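Local coordinates for thermosome subunit (Methanococcoides burtonii, PDB 3AQ1), which probably uses ATP binding and hydrolysis to assist the folding of other proteins, as a group II chaperonin captured here as an open-state monomer, at residues Ile96-Glu101 / Val351-Gly356; Ser134-Glu137 / Gly142-Val145. All blocks are in the same frame, centred on the assembly; numbering follows the deposited sequence.

Contact 1: residues Ile96-Glu101 / Val351-Gly356; sequences ISPDDE and VVIEDG
I96 and V352 supply the tightly packed part of this contact, which shows how a loop can be fastened to the end of a helix by one straight backbone bond and a few branched side chains. CG1 of V352 lies against the branch point of I96 rather than its tip, with I96 CB 3.8 Å from V352 CG1 and both I96 CG1 and I96 CG2 close by. The tip of I96 leads away from the helix: CG1 sits anti to the carbonyl carbon (chi1 -56°), and a further bend at chi2 carries CD1 off. Beside this packing, I96 N donates to G356 O over 2.9 Å. The N-H points almost straight at the oxygen (173°) but arrives from above the carbonyl plane. G356 is the residue that ends the helical run, and its positive phi turns the chain out of helix 332-355, so the bond ties the loop between strand 94-95 and helix 101-109 to its C-terminal end, within the TCP-1/cpn60 chaperonin fold.

Toward P98 the contact is looser. Its ring atom CG meets the CG2 branch of I353 at 4.0 Å, a single touch. Alongside the apolar packing a water donates to both I96 O, at 2.9 Å, and I353 O, at 2.6 Å, bridging carbonyls that cannot bond each other directly. P98 itself sits within a type I turn from S97 to D100, which carries the chain away from the helix, leaves D99 exposed and places D100 as N-cap of the next helix.

Helix 101-109 covers the apolar side: A103 and L104 pack on I96, L104 on I353 and I107 on V352. V358 of strand 357-360 touches both I96 and V352, while R450 of helix 449-467 forms salt bridges with E354 and D355.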
ATOM      1  N   ILE A  96     -16.700  -0.837   0.690  1.00 68.20           N
ATOM      2  CA  ILE A  96     -16.006  -1.613  -0.319  1.00 69.07           C
ATOM      3  C   ILE A  96     -15.602  -2.958   0.252  1.00 67.84           C
ATOM      4  O   ILE A  96     -14.829  -3.029   1.200  1.00 56.27           O
ATOM      5  CB  ILE A  96     -14.765  -0.868  -0.836  1.00 59.08           C
ATOM      6  CG1 ILE A  96     -15.180   0.495  -1.364  1.00 58.23           C
ATOM      7  CG2 ILE A  96     -14.080  -1.664  -1.949  1.00 50.33           C
ATOM      8  CD1 ILE A  96     -16.028   0.402  -2.622  1.00 67.76           C
ATOM      9  N   SER A  97     -16.142  -4.021  -0.333  1.00 58.17           N
ATOM     10  CA  SER A  97     -15.823  -5.382   0.068  1.00 61.40           C
ATOM     11  C   SER A  97     -14.769  -5.954  -0.867  1.00 64.53           C
ATOM     12  O   SER A  97     -14.714  -5.581  -2.040  1.00 61.35           O
ATOM     13  CB  SER A  97     -17.085  -6.242   0.018  1.00 65.71           C
ATOM     14  OG  SER A  97     -16.781  -7.598  -0.280  1.00 75.59           O
ATOM     15  N   PRO A  98     -13.936  -6.875  -0.354  1.00 66.79           N
ATOM     16  CA  PRO A  98     -12.961  -7.584  -1.192  1.00 60.24           C
ATOM     17  C   PRO A  98     -13.686  -8.273  -2.323  1.00 62.17           C
ATOM     18  O   PRO A  98     -13.048  -8.830  -3.211  1.00 68.73           O
ATOM     19  CB  PRO A  98     -12.391  -8.649  -0.251  1.00 60.95           C
ATOM     20  CG  PRO A  98     -12.653  -8.148   1.111  1.00 64.99           C
ATOM     21  CD  PRO A  98     -13.937  -7.369   1.032  1.00 68.60           C
ATOM     22  N   ASP A  99     -15.014  -8.227  -2.277  1.00 64.27           N
ATOM     23  CA  ASP A  99     -15.853  -8.894  -3.257  1.00 73.79           C
ATOM     24  C   ASP A  99     -16.391  -7.960  -4.308  1.00 79.06           C
ATOM     25  O   ASP A  99     -16.636  -8.384  -5.434  1.00 87.57           O
ATOM     26  CB  ASP A  99     -17.022  -9.596  -2.570  1.00 84.46           C
ATOM     27  CG  ASP A  99     -16.626 -10.930  -1.971  1.00 92.85           C
ATOM     28  OD1 ASP A  99     -15.618 -11.533  -2.421  1.00 82.90           O
ATOM     29  OD2 ASP A  99     -17.335 -11.377  -1.050  1.00102.16           O
ATOM     30  N   ASP A 100     -16.594  -6.697  -3.938  1.00 82.48           N
ATOM     31  CA  ASP A 100     -17.138  -5.710  -4.868  1.00 73.71           C
ATOM     32  C   ASP A 100     -16.094  -5.398  -5.941  1.00 64.42           C
ATOM     33  O   ASP A 100     -15.356  -4.418  -5.858  1.00 72.07           O
ATOM     34  CB  ASP A 100     -17.599  -4.453  -4.126  1.00 78.99           C
ATOM     35  CG  ASP A 100     -18.475  -3.549  -4.992  1.00 98.15           C
ATOM     36  OD1 ASP A 100     -18.517  -3.760  -6.229  1.00 96.81           O
ATOM     37  OD2 ASP A 100     -19.120  -2.626  -4.437  1.00106.94           O
ATOM     38  N   GLU A 101     -16.035  -6.258  -6.948  1.00 58.20           N
ATOM     39  CA  GLU A 101     -14.939  -6.258  -7.910  1.00 57.98           C
ATOM     40  C   GLU A 101     -14.950  -5.050  -8.849  1.00 58.29           C
ATOM     41  O   GLU A 101     -13.921  -4.423  -9.076  1.00 50.90           O
ATOM     42  CB  GLU A 101     -14.962  -7.553  -8.712  1.00 54.25           C
ATOM     43  CG  GLU A 101     -13.790  -7.717  -9.643  1.00 71.90           C
ATOM     44  CD  GLU A 101     -13.874  -9.001 -10.456  1.00 88.23           C
ATOM     45  OE1 GLU A 101     -13.968  -8.893 -11.702  1.00 89.15           O
ATOM     46  OE2 GLU A 101     -13.850 -10.108  -9.851  1.00 81.98           O
ATOM     47  N   VAL A 351      -5.221  -0.661   0.835  1.00 53.69           N
ATOM     48  CA  VAL A 351      -5.659   0.242   1.886  1.00 52.95           C
ATOM     49  C   VAL A 351      -7.177   0.423   1.922  1.00 54.57           C
ATOM     50  O   VAL A 351      -7.765   0.500   2.988  1.00 56.73           O
ATOM     51  CB  VAL A 351      -4.966   1.602   1.766  1.00 54.89           C
ATOM     52  CG1 VAL A 351      -5.662   2.637   2.650  1.00 54.98           C
ATOM     53  CG2 VAL A 351      -3.478   1.455   2.106  1.00 43.31           C
ATOM     54  N   VAL A 352      -7.814   0.482   0.762  1.00 52.00           N
ATOM     55  CA  VAL A 352      -9.266   0.573   0.730  1.00 47.50           C
ATOM     56  C   VAL A 352      -9.895  -0.693   1.320  1.00 49.59           C
ATOM     57  O   VAL A 352     -10.795  -0.614   2.159  1.00 53.68           O
ATOM     58  CB  VAL A 352      -9.793   0.822  -0.700  1.00 46.34           C
ATOM     59  CG1 VAL A 352     -11.283   0.605  -0.769  1.00 43.46           C
ATOM     60  CG2 VAL A 352      -9.444   2.220  -1.158  1.00 44.54           C
ATOM     61  N   ILE A 353      -9.415  -1.857   0.893  1.00 49.41           N
ATOM     62  CA  ILE A 353      -9.958  -3.121   1.377  1.00 48.13           C
ATOM     63  C   ILE A 353      -9.802  -3.222   2.893  1.00 55.71           C
ATOM     64  O   ILE A 353     -10.693  -3.698   3.593  1.00 53.63           O
ATOM     65  CB  ILE A 353      -9.303  -4.329   0.671  1.00 50.13           C
ATOM     66  CG1 ILE A 353      -9.801  -4.417  -0.772  1.00 49.88           C
ATOM     67  CG2 ILE A 353      -9.596  -5.636   1.421  1.00 46.91           C
ATOM     68  CD1 ILE A 353      -9.248  -5.574  -1.541  1.00 57.29           C
ATOM     69  N   GLU A 354      -8.674  -2.752   3.405  1.00 56.42           N
ATOM     70  CA  GLU A 354      -8.476  -2.728   4.847  1.00 59.16           C
ATOM     71  C   GLU A 354      -9.483  -1.805   5.549  1.00 63.99           C
ATOM     72  O   GLU A 354     -10.175  -2.241   6.473  1.00 63.09           O
ATOM     73  CB  GLU A 354      -7.028  -2.366   5.200  1.00 50.00           C
ATOM     74  CG  GLU A 354      -6.059  -3.511   4.981  1.00 53.96           C
ATOM     75  CD  GLU A 354      -4.616  -3.144   5.283  1.00 62.34           C
ATOM     76  OE1 GLU A 354      -4.243  -1.958   5.120  1.00 66.96           O
ATOM     77  OE2 GLU A 354      -3.849  -4.053   5.675  1.00 58.74           O
ATOM     78  N   ASP A 355      -9.573  -0.547   5.106  1.00 56.69           N
ATOM     79  CA  ASP A 355     -10.529   0.406   5.674  1.00 49.61           C
ATOM     80  C   ASP A 355     -11.951  -0.137   5.578  1.00 53.61           C
ATOM     81  O   ASP A 355     -12.771   0.105   6.462  1.00 55.71           O
ATOM     82  CB  ASP A 355     -10.496   1.757   4.943  1.00 56.31           C
ATOM     83  CG  ASP A 355      -9.220   2.560   5.199  1.00 63.57           C
ATOM     84  OD1 ASP A 355      -8.491   2.275   6.178  1.00 60.41           O
ATOM     85  OD2 ASP A 355      -8.963   3.495   4.403  1.00 62.85           O
ATOM     86  N   GLY A 356     -12.242  -0.856   4.494  1.00 58.61           N
ATOM     87  CA  GLY A 356     -13.594  -1.318   4.219  1.00 52.90           C
ATOM     88  C   GLY A 356     -14.482  -0.199   3.698  1.00 65.98           C
ATOM     89  O   GLY A 356     -15.664  -0.409   3.407  1.00 67.27           O
TER
HETATM   90  O   HOH W   1     -12.884  -4.601   2.629  1.00 54.15           O

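Contact 2: residues Ser134-Glu137 / Gly142-Val145; sequences SIVE and GLKV
E137 and K144 extend side by side from one face of a short, weakly bonded two-stranded antiparallel hairpin, pointing the same way. Their opposite charges are near but do not form a salt bridge, for E137 OE1 and K144 NZ stand 4.4 Å apart. The carboxylate oxygen instead lies along the aliphatic part of the lysine, 3.4 Å from E137 OE1 to K144 CE; K144 CG, anti to the backbone N (chi1 171°), sets that chain alongside E137. Beneath them the backbones make a hydrogen-bonded pair: E137 N reaches K144 O at 2.8 Å, and K144 N returns to E137 O at 3.0 Å.

V136 and V145 occupy the other face, where I135 and L143 join them from the flanking residues. V136 splits its two methyls between partners, CG1 meeting L143 CD2 at 3.8 Å and CG2 meeting V145 CG2 at 4.0 Å, in both cases obliquely. I135 crosses V145 at about a right angle. Its CG1 lies between the backbone N and the carbonyl carbon (chi1 64°), which brings CD1 to within 3.7 Å of V145 CG1. L143 CD2 also comes close to E137 O.

The hairpin follows helix 121-132 and leads into helix 147-150, whose N150 touches I135 and E137. V323 of strand 323-329 packs on I135, and helix 332-355 borders the second strand, with I353 on V145 and E354 on K144.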
ATOM      1  N   SER A 134      -5.904 -11.890  -3.799  1.00 48.39           N
ATOM      2  CA  SER A 134      -5.365 -13.223  -3.582  1.00 48.83           C
ATOM      3  C   SER A 134      -4.379 -13.271  -2.417  1.00 52.12           C
ATOM      4  O   SER A 134      -3.880 -14.334  -2.064  1.00 52.74           O
ATOM      5  CB  SER A 134      -4.755 -13.774  -4.877  1.00 48.72           C
ATOM      6  OG  SER A 134      -3.342 -13.764  -4.863  1.00 47.69           O
ATOM      7  N   ILE A 135      -4.112 -12.116  -1.815  1.00 48.09           N
ATOM      8  CA  ILE A 135      -3.314 -12.062  -0.600  1.00 43.34           C
ATOM      9  C   ILE A 135      -4.097 -11.467   0.574  1.00 51.74           C
ATOM     10  O   ILE A 135      -3.508 -11.119   1.601  1.00 52.05           O
ATOM     11  CB  ILE A 135      -2.029 -11.233  -0.793  1.00 47.37           C
ATOM     12  CG1 ILE A 135      -2.375  -9.767  -1.082  1.00 38.51           C
ATOM     13  CG2 ILE A 135      -1.183 -11.819  -1.902  1.00 43.07           C
ATOM     14  CD1 ILE A 135      -1.329  -8.815  -0.633  1.00 44.60           C
ATOM     15  N   VAL A 136      -5.415 -11.331   0.418  1.00 52.87           N
ATOM     16  CA  VAL A 136      -6.273 -10.851   1.506  1.00 54.19           C
ATOM     17  C   VAL A 136      -6.324 -11.818   2.689  1.00 59.84           C
ATOM     18  O   VAL A 136      -6.721 -12.974   2.538  1.00 64.98           O
ATOM     19  CB  VAL A 136      -7.722 -10.609   1.037  1.00 56.03           C
ATOM     20  CG1 VAL A 136      -8.595 -10.198   2.225  1.00 50.77           C
ATOM     21  CG2 VAL A 136      -7.766  -9.548  -0.046  1.00 62.25           C
ATOM     22  N   GLU A 137      -5.934 -11.340   3.866  1.00 71.04           N
ATOM     23  CA  GLU A 137      -5.930 -12.171   5.073  1.00 75.04           C
ATOM     24  C   GLU A 137      -7.113 -11.836   5.971  1.00 74.93           C
ATOM     25  O   GLU A 137      -7.492 -10.676   6.102  1.00 73.50           O
ATOM     26  CB  GLU A 137      -4.609 -12.014   5.843  1.00 73.58           C
ATOM     27  CG  GLU A 137      -3.406 -12.653   5.145  1.00 82.49           C
ATOM     28  CD  GLU A 137      -2.065 -12.315   5.798  1.00 92.75           C
ATOM     29  OE1 GLU A 137      -1.706 -11.116   5.871  1.00 87.38           O
ATOM     30  OE2 GLU A 137      -1.353 -13.261   6.214  1.00 99.61           O
ATOM     31  N   GLY A 142     -10.501  -6.956  11.726  1.00141.71           N
ATOM     32  CA  GLY A 142     -10.855  -6.851  10.321  1.00123.74           C
ATOM     33  C   GLY A 142      -9.878  -7.471   9.338  1.00107.04           C
ATOM     34  O   GLY A 142      -8.958  -8.183   9.721  1.00107.77           O
ATOM     35  N   LEU A 143     -10.093  -7.180   8.058  1.00 91.07           N
ATOM     36  CA  LEU A 143      -9.253  -7.658   6.961  1.00 73.53           C
ATOM     37  C   LEU A 143      -7.865  -7.005   6.884  1.00 69.41           C
ATOM     38  O   LEU A 143      -7.698  -5.806   7.154  1.00 72.54           O
ATOM     39  CB  LEU A 143      -9.982  -7.412   5.647  1.00 67.78           C
ATOM     40  CG  LEU A 143     -11.232  -8.258   5.449  1.00 66.84           C
ATOM     41  CD1 LEU A 143     -12.061  -7.740   4.291  1.00 68.80           C
ATOM     42  CD2 LEU A 143     -10.824  -9.688   5.215  1.00 57.55           C
ATOM     43  N   LYS A 144      -6.876  -7.799   6.485  1.00 58.75           N
ATOM     44  CA  LYS A 144      -5.506  -7.319   6.327  1.00 61.22           C
ATOM     45  C   LYS A 144      -4.981  -7.621   4.915  1.00 61.07           C
ATOM     46  O   LYS A 144      -5.131  -8.747   4.423  1.00 51.89           O
ATOM     47  CB  LYS A 144      -4.600  -7.944   7.399  1.00 61.89           C
ATOM     48  CG  LYS A 144      -3.099  -7.692   7.222  1.00 73.32           C
ATOM     49  CD  LYS A 144      -2.324  -8.043   8.505  1.00 89.74           C
ATOM     50  CE  LYS A 144      -1.013  -8.806   8.237  1.00 86.21           C
ATOM     51  NZ  LYS A 144      -0.259  -9.144   9.495  1.00 73.33           N
ATOM     52  N   VAL A 145      -4.392  -6.611   4.262  1.00 54.67           N
ATOM     53  CA  VAL A 145      -3.747  -6.798   2.957  1.00 46.61           C
ATOM     54  C   VAL A 145      -2.283  -6.358   2.967  1.00 53.15           C
ATOM     55  O   VAL A 145      -1.984  -5.179   2.812  1.00 51.08           O
ATOM     56  CB  VAL A 145      -4.473  -6.045   1.840  1.00 42.29           C
ATOM     57  CG1 VAL A 145      -3.731  -6.224   0.536  1.00 48.55           C
ATOM     58  CG2 VAL A 145      -5.910  -6.526   1.700  1.00 44.52           C
TER

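Contact 2 is nested in sequence within the long loop closed by contact 1, and the two centres lie about 9 Å apart. Helix 332-355 joins them, with I353 shared by both contacts. The next residue, E354, probably accepts a hydrogen bond from the hairpin, with V145 N 3.0 Å from E354 OE2. A second junction lies at the loop, where P98 CG comes to 3.3 Å from L143 CD1, a matter of packing only. The hairpin is thus tied to the same helix end that holds the 96-101 loop, one case of a helix terminus serving two segments that both lie far from it in sequence.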